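Local coordinates for protein glycosyl hydrolase family 26 (PDB 4ZXO) that is a family 26 glycosyl hydrolase, a beta-mannanase that probably cleaves the mannan backbone of galactomannan, at residues T271-G284 / H310-F324. Numbering follows the deposited sequence.
Sequences TGLEGIPDSLWWTG and HYYAPYPGQVSADDF
The edge of Phe324 points at the face of the Trp282 indole, with CD1 of Phe324 over the middle of the indole, the Phe324 centroid 4.9 Å from that of the six-membered ring and the planes at 75°. Phe324 CB lies over the five-membered ring of the same indole as a CH-pi contact, while Trp281 lies against the opposite face and Pro314 CD touches CZ2. Ile276 extends the apolar centre, its CD1 reaching the edge of Tyr311 at CE1 (3.7 Å). Gly275 CA sits over a face of the Tyr311 ring, a CH-pi contact at 3.7 Å from the centroid. At the indole edge, Trp282 NE1 donates to Ser320 OG (2.9 Å), nearly in the ring plane, and Ser320 OG in turn donates a hydrogen bond to Gln318 OE1. Replacing Trp282 with alanine would probably leave Ser320 OG without this donor and open a gap between Phe324 and Trp281.

The fold here is a TIM barrel, and the contact joins the loop leaving strand 266-271, together with the start of helix 281-290, to the loop before helix 321-328 and the first turn of that helix. Gly275 N donates to Tyr311 O, and the Gln318 side chain, bent at chi2 (-85°), brings NE2 to Ile276 O (3.0 Å) from above the carbonyl plane. Asp323 grips the first turn of helix 281-290 with both oxygens: OD2 accepts from Thr283 N (2.9 Å), and OD1 takes the Thr283 hydroxyl OG1 (2.6 Å) on its syn lone pair. At the other end of the contact, the extended Glu274 chain carries OE2 to His310 ND1 (2.7 Å), in the imidazole plane, with carboxylate and ring nearly perpendicular at 82°.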
loop_
_atom_site.group_PDB
_atom_site.type_symbol
_atom_site.label_atom_id
_atom_site.label_comp_id
_atom_site.label_asym_id
_atom_site.label_seq_id
_atom_site.Cartn_x
_atom_site.Cartn_y
_atom_site.Cartn_z
ATOM N N THR A 271 -3.557 -4.798 6.554
ATOM C CA THR A 271 -4.244 -5.472 7.611
ATOM C C THR A 271 -3.383 -6.646 8.065
ATOM O O THR A 271 -2.244 -6.857 7.578
ATOM C CB THR A 271 -5.652 -5.966 7.170
ATOM O OG1 THR A 271 -6.429 -6.341 8.331
ATOM C CG2 THR A 271 -5.565 -7.092 6.217
ATOM N N GLY A 272 -3.896 -7.372 9.043
ATOM C CA GLY A 272 -3.206 -8.554 9.546
ATOM C C GLY A 272 -3.455 -8.790 10.999
ATOM O O GLY A 272 -4.014 -7.942 11.713
ATOM N N LEU A 273 -3.050 -9.986 11.438
ATOM C CA LEU A 273 -3.048 -10.380 12.853
ATOM C C LEU A 273 -1.635 -10.789 13.178
ATOM O O LEU A 273 -1.161 -11.813 12.640
ATOM C CB LEU A 273 -4.003 -11.544 13.097
ATOM C CG LEU A 273 -3.887 -12.214 14.474
ATOM C CD1 LEU A 273 -4.313 -11.195 15.503
ATOM C CD2 LEU A 273 -4.800 -13.445 14.534
ATOM N N GLU A 274 -0.942 -9.983 13.992
ATOM C CA GLU A 274 0.474 -10.250 14.211
ATOM C C GLU A 274 0.729 -11.691 14.751
ATOM O O GLU A 274 0.136 -12.102 15.781
ATOM C CB GLU A 274 1.053 -9.187 15.156
ATOM C CG GLU A 274 2.527 -9.338 15.286
ATOM C CD GLU A 274 3.134 -8.400 16.292
ATOM O OE1 GLU A 274 2.462 -8.068 17.305
ATOM O OE2 GLU A 274 4.283 -7.973 16.074
ATOM N N GLY A 275 1.613 -12.448 14.077
ATOM C CA GLY A 275 1.924 -13.798 14.523
ATOM C C GLY A 275 0.837 -14.812 14.253
ATOM O O GLY A 275 0.957 -15.955 14.716
ATOM N N ILE A 276 -0.203 -14.388 13.510
ATOM C CA ILE A 276 -1.442 -15.146 13.270
ATOM C C ILE A 276 -1.631 -16.359 14.174
ATOM O O ILE A 276 -1.589 -17.516 13.701
ATOM C CB ILE A 276 -1.552 -15.646 11.773
ATOM C CG1 ILE A 276 -0.979 -14.619 10.799
ATOM C CG2 ILE A 276 -3.015 -15.836 11.439
ATOM C CD1 ILE A 276 0.189 -15.144 9.971
ATOM N N PRO A 277 -1.865 -16.118 15.475
ATOM C CA PRO A 277 -1.915 -17.242 16.423
ATOM C C PRO A 277 -3.209 -18.040 16.277
ATOM O O PRO A 277 -3.326 -19.116 16.866
ATOM C CB PRO A 277 -1.899 -16.572 17.783
ATOM C CG PRO A 277 -1.699 -15.118 17.578
ATOM C CD PRO A 277 -1.866 -14.803 16.146
ATOM N N ASP A 278 -4.186 -17.464 15.567
ATOM C CA ASP A 278 -5.475 -18.090 15.317
ATOM C C ASP A 278 -5.329 -18.943 14.096
ATOM O O ASP A 278 -5.123 -18.398 13.000
ATOM C CB ASP A 278 -6.519 -16.996 15.088
ATOM C CG ASP A 278 -7.898 -17.515 14.716
ATOM O OD1 ASP A 278 -8.097 -18.729 14.548
ATOM O OD2 ASP A 278 -8.817 -16.658 14.593
ATOM N N SER A 279 -5.424 -20.260 14.288
ATOM C CA SER A 279 -5.115 -21.181 13.205
ATOM C C SER A 279 -6.160 -21.100 12.062
ATOM O O SER A 279 -5.908 -21.614 10.928
ATOM C CB SER A 279 -5.016 -22.584 13.752
ATOM O OG SER A 279 -6.287 -23.060 14.159
ATOM N N LEU A 280 -7.302 -20.455 12.340
ATOM C CA LEU A 280 -8.390 -20.316 11.355
ATOM C C LEU A 280 -8.629 -18.863 11.005
ATOM O O LEU A 280 -9.733 -18.501 10.616
ATOM C CB LEU A 280 -9.693 -20.913 11.885
ATOM C CG LEU A 280 -9.659 -22.418 12.176
ATOM C CD1 LEU A 280 -10.971 -22.873 12.748
ATOM C CD2 LEU A 280 -9.372 -23.170 10.893
ATOM N N TRP A 281 -7.598 -18.031 11.131
ATOM C CA TRP A 281 -7.832 -16.580 10.949
ATOM C C TRP A 281 -8.306 -16.228 9.559
ATOM O O TRP A 281 -9.200 -15.392 9.395
ATOM C CB TRP A 281 -6.579 -15.751 11.244
ATOM C CG TRP A 281 -6.871 -14.278 11.316
ATOM C CD1 TRP A 281 -7.551 -13.638 12.311
ATOM C CD2 TRP A 281 -6.499 -13.283 10.377
ATOM N NE1 TRP A 281 -7.642 -12.310 12.045
ATOM C CE2 TRP A 281 -7.001 -12.052 10.858
ATOM C CE3 TRP A 281 -5.815 -13.307 9.151
ATOM C CZ2 TRP A 281 -6.834 -10.844 10.168
ATOM C CZ3 TRP A 281 -5.622 -12.066 8.452
ATOM C CH2 TRP A 281 -6.129 -10.858 8.994
ATOM N N TRP A 282 -7.714 -16.869 8.558
ATOM C CA TRP A 282 -7.946 -16.479 7.154
ATOM C C TRP A 282 -9.381 -16.752 6.702
ATOM O O TRP A 282 -10.040 -15.855 6.155
ATOM C CB TRP A 282 -6.953 -17.223 6.241
ATOM C CG TRP A 282 -5.552 -16.942 6.645
ATOM C CD1 TRP A 282 -4.746 -17.716 7.437
ATOM C CD2 TRP A 282 -4.826 -15.741 6.391
ATOM N NE1 TRP A 282 -3.544 -17.068 7.679
ATOM C CE2 TRP A 282 -3.551 -15.870 7.008
ATOM C CE3 TRP A 282 -5.103 -14.598 5.647
ATOM C CZ2 TRP A 282 -2.591 -14.864 6.972
ATOM C CZ3 TRP A 282 -4.134 -13.603 5.579
ATOM C CH2 TRP A 282 -2.889 -13.749 6.251
ATOM N N THR A 283 -9.872 -17.985 6.919
ATOM C CA THR A 283 -11.249 -18.288 6.521
ATOM C C THR A 283 -12.250 -17.990 7.584
ATOM O O THR A 283 -13.438 -17.826 7.299
ATOM C CB THR A 283 -11.461 -19.777 6.122
ATOM O OG1 THR A 283 -11.203 -20.646 7.250
ATOM C CG2 THR A 283 -10.522 -20.121 4.967
ATOM N N GLY A 284 -11.795 -17.917 8.820
ATOM C CA GLY A 284 -12.747 -17.752 9.896
ATOM C C GLY A 284 -12.975 -16.331 10.343
ATOM O O GLY A 284 -13.979 -16.039 10.962
ATOM N N HIS A 310 7.186 -11.027 14.456
ATOM C CA HIS A 310 6.487 -9.939 13.792
ATOM C C HIS A 310 6.212 -10.353 12.362
ATOM O O HIS A 310 7.035 -10.059 11.458
ATOM C CB HIS A 310 7.350 -8.649 13.845
ATOM C CG HIS A 310 6.659 -7.413 13.352
ATOM N ND1 HIS A 310 5.471 -6.958 13.879
ATOM C CD2 HIS A 310 7.003 -6.522 12.384
ATOM C CE1 HIS A 310 5.123 -5.824 13.294
ATOM N NE2 HIS A 310 6.035 -5.535 12.377
ATOM N N TYR A 311 5.075 -11.036 12.121
ATOM C CA TYR A 311 4.775 -11.464 10.744
ATOM C C TYR A 311 3.282 -11.519 10.565
ATOM O O TYR A 311 2.527 -11.721 11.548
ATOM C CB TYR A 311 5.415 -12.825 10.436
ATOM C CG TYR A 311 4.966 -13.951 11.331
ATOM C CD1 TYR A 311 3.804 -14.659 11.054
ATOM C CD2 TYR A 311 5.718 -14.312 12.449
ATOM C CE1 TYR A 311 3.374 -15.684 11.855
ATOM C CE2 TYR A 311 5.317 -15.353 13.291
ATOM C CZ TYR A 311 4.150 -16.056 12.986
ATOM O OH TYR A 311 3.759 -17.116 13.813
ATOM N N TYR A 312 2.840 -11.325 9.336
ATOM C CA TYR A 312 1.414 -11.218 9.071
ATOM C C TYR A 312 0.949 -12.153 7.963
ATOM O O TYR A 312 -0.235 -12.282 7.759
ATOM C CB TYR A 312 1.037 -9.750 8.735
ATOM C CG TYR A 312 1.296 -8.818 9.917
ATOM C CD1 TYR A 312 0.286 -8.502 10.830
ATOM C CD2 TYR A 312 2.570 -8.306 10.141
ATOM C CE1 TYR A 312 0.530 -7.689 11.927
ATOM C CE2 TYR A 312 2.836 -7.503 11.228
ATOM C CZ TYR A 312 1.804 -7.156 12.105
ATOM O OH TYR A 312 2.105 -6.344 13.178
ATOM N N ALA A 313 1.871 -12.755 7.212
ATOM C CA ALA A 313 1.529 -13.862 6.298
ATOM C C ALA A 313 2.056 -15.141 6.907
ATOM O O ALA A 313 2.985 -15.086 7.700
ATOM C CB ALA A 313 2.140 -13.618 4.893
ATOM N N PRO A 314 1.452 -16.290 6.577
ATOM C CA PRO A 314 2.040 -17.497 7.110
ATOM C C PRO A 314 3.376 -17.828 6.455
ATOM O O PRO A 314 3.803 -17.179 5.474
ATOM C CB PRO A 314 0.994 -18.572 6.782
ATOM C CG PRO A 314 0.303 -18.087 5.588
ATOM C CD PRO A 314 0.332 -16.567 5.638
ATOM N N TYR A 315 3.990 -18.883 6.978
ATOM C CA TYR A 315 5.169 -19.486 6.376
ATOM C C TYR A 315 5.023 -20.975 6.646
ATOM O O TYR A 315 4.188 -21.357 7.475
ATOM C CB TYR A 315 6.458 -18.922 6.978
ATOM C CG TYR A 315 6.521 -18.963 8.482
ATOM C CD1 TYR A 315 6.987 -20.095 9.150
ATOM C CD2 TYR A 315 6.112 -17.887 9.228
ATOM C CE1 TYR A 315 7.044 -20.123 10.513
ATOM C CE2 TYR A 315 6.180 -17.904 10.598
ATOM C CZ TYR A 315 6.641 -19.011 11.229
ATOM O OH TYR A 315 6.712 -19.003 12.605
ATOM N N PRO A 316 5.842 -21.811 6.005
ATOM C CA PRO A 316 5.637 -23.244 6.225
ATOM C C PRO A 316 5.721 -23.710 7.702
ATOM O O PRO A 316 6.682 -23.402 8.432
ATOM C CB PRO A 316 6.772 -23.868 5.377
ATOM C CG PRO A 316 6.915 -22.880 4.227
ATOM C CD PRO A 316 6.805 -21.540 4.912
ATOM N N GLY A 317 4.688 -24.428 8.161
ATOM C CA GLY A 317 4.672 -24.906 9.533
ATOM C C GLY A 317 3.964 -23.951 10.489
ATOM O O GLY A 317 3.636 -24.308 11.614
ATOM N N GLN A 318 3.698 -22.730 10.042
ATOM C CA GLN A 318 3.042 -21.756 10.912
ATOM C C GLN A 318 1.619 -22.228 11.163
ATOM O O GLN A 318 1.019 -22.853 10.271
ATOM C CB GLN A 318 3.082 -20.358 10.271
ATOM C CG GLN A 318 2.901 -19.186 11.282
ATOM C CD GLN A 318 1.431 -18.878 11.555
ATOM O OE1 GLN A 318 0.576 -19.120 10.678
ATOM N NE2 GLN A 318 1.122 -18.308 12.747
ATOM N N VAL A 319 1.078 -21.962 12.362
ATOM C CA VAL A 319 -0.185 -22.595 12.757
ATOM C C VAL A 319 -1.350 -22.266 11.856
ATOM O O VAL A 319 -2.266 -23.085 11.745
ATOM C CB VAL A 319 -0.584 -22.274 14.230
ATOM C CG1 VAL A 319 0.458 -22.864 15.227
ATOM C CG2 VAL A 319 -0.834 -20.796 14.468
ATOM N N SER A 320 -1.310 -21.118 11.154
ATOM C CA SER A 320 -2.434 -20.758 10.282
ATOM C C SER A 320 -2.201 -21.159 8.835
ATOM O O SER A 320 -3.029 -20.860 7.993
ATOM C CB SER A 320 -2.739 -19.249 10.321
ATOM O OG SER A 320 -1.788 -18.453 9.580
ATOM N N ALA A 321 -1.115 -21.873 8.546
ATOM C CA ALA A 321 -0.774 -22.099 7.126
ATOM C C ALA A 321 -1.778 -22.934 6.338
ATOM O O ALA A 321 -2.153 -22.552 5.224
ATOM C CB ALA A 321 0.596 -22.732 7.014
ATOM N N ASP A 322 -2.238 -24.039 6.907
ATOM C CA ASP A 322 -3.225 -24.847 6.195
ATOM C C ASP A 322 -4.477 -24.035 5.897
ATOM O O ASP A 322 -5.043 -24.141 4.821
ATOM C CB ASP A 322 -3.600 -26.081 7.007
ATOM C CG ASP A 322 -2.485 -27.094 7.055
ATOM O OD1 ASP A 322 -1.585 -27.027 6.203
ATOM O OD2 ASP A 322 -2.532 -27.978 7.942
ATOM N N ASP A 323 -4.889 -23.192 6.841
ATOM C CA ASP A 323 -6.100 -22.403 6.620
ATOM C C ASP A 323 -5.853 -21.317 5.561
ATOM O O ASP A 323 -6.768 -20.955 4.818
ATOM C CB ASP A 323 -6.570 -21.754 7.934
ATOM C CG ASP A 323 -7.886 -21.035 7.774
ATOM O OD1 ASP A 323 -8.886 -21.717 7.504
ATOM O OD2 ASP A 323 -7.920 -19.793 7.959
ATOM N N PHE A 324 -4.638 -20.755 5.520
ATOM C CA PHE A 324 -4.289 -19.829 4.459
ATOM C C PHE A 324 -4.395 -20.520 3.090
ATOM O O PHE A 324 -4.815 -19.903 2.109
ATOM C CB PHE A 324 -2.876 -19.296 4.668
ATOM C CG PHE A 324 -2.464 -18.309 3.620
ATOM C CD1 PHE A 324 -2.958 -17.006 3.639
ATOM C CD2 PHE A 324 -1.639 -18.694 2.579
ATOM C CE1 PHE A 324 -2.583 -16.089 2.669
ATOM C CE2 PHE A 324 -1.279 -17.782 1.567
ATOM C CZ PHE A 324 -1.744 -16.460 1.639
HETATM O O HOH W 1 -2.461 -11.749 9.260
HETATM O O HOH W 2 -4.373 -23.579 9.770
#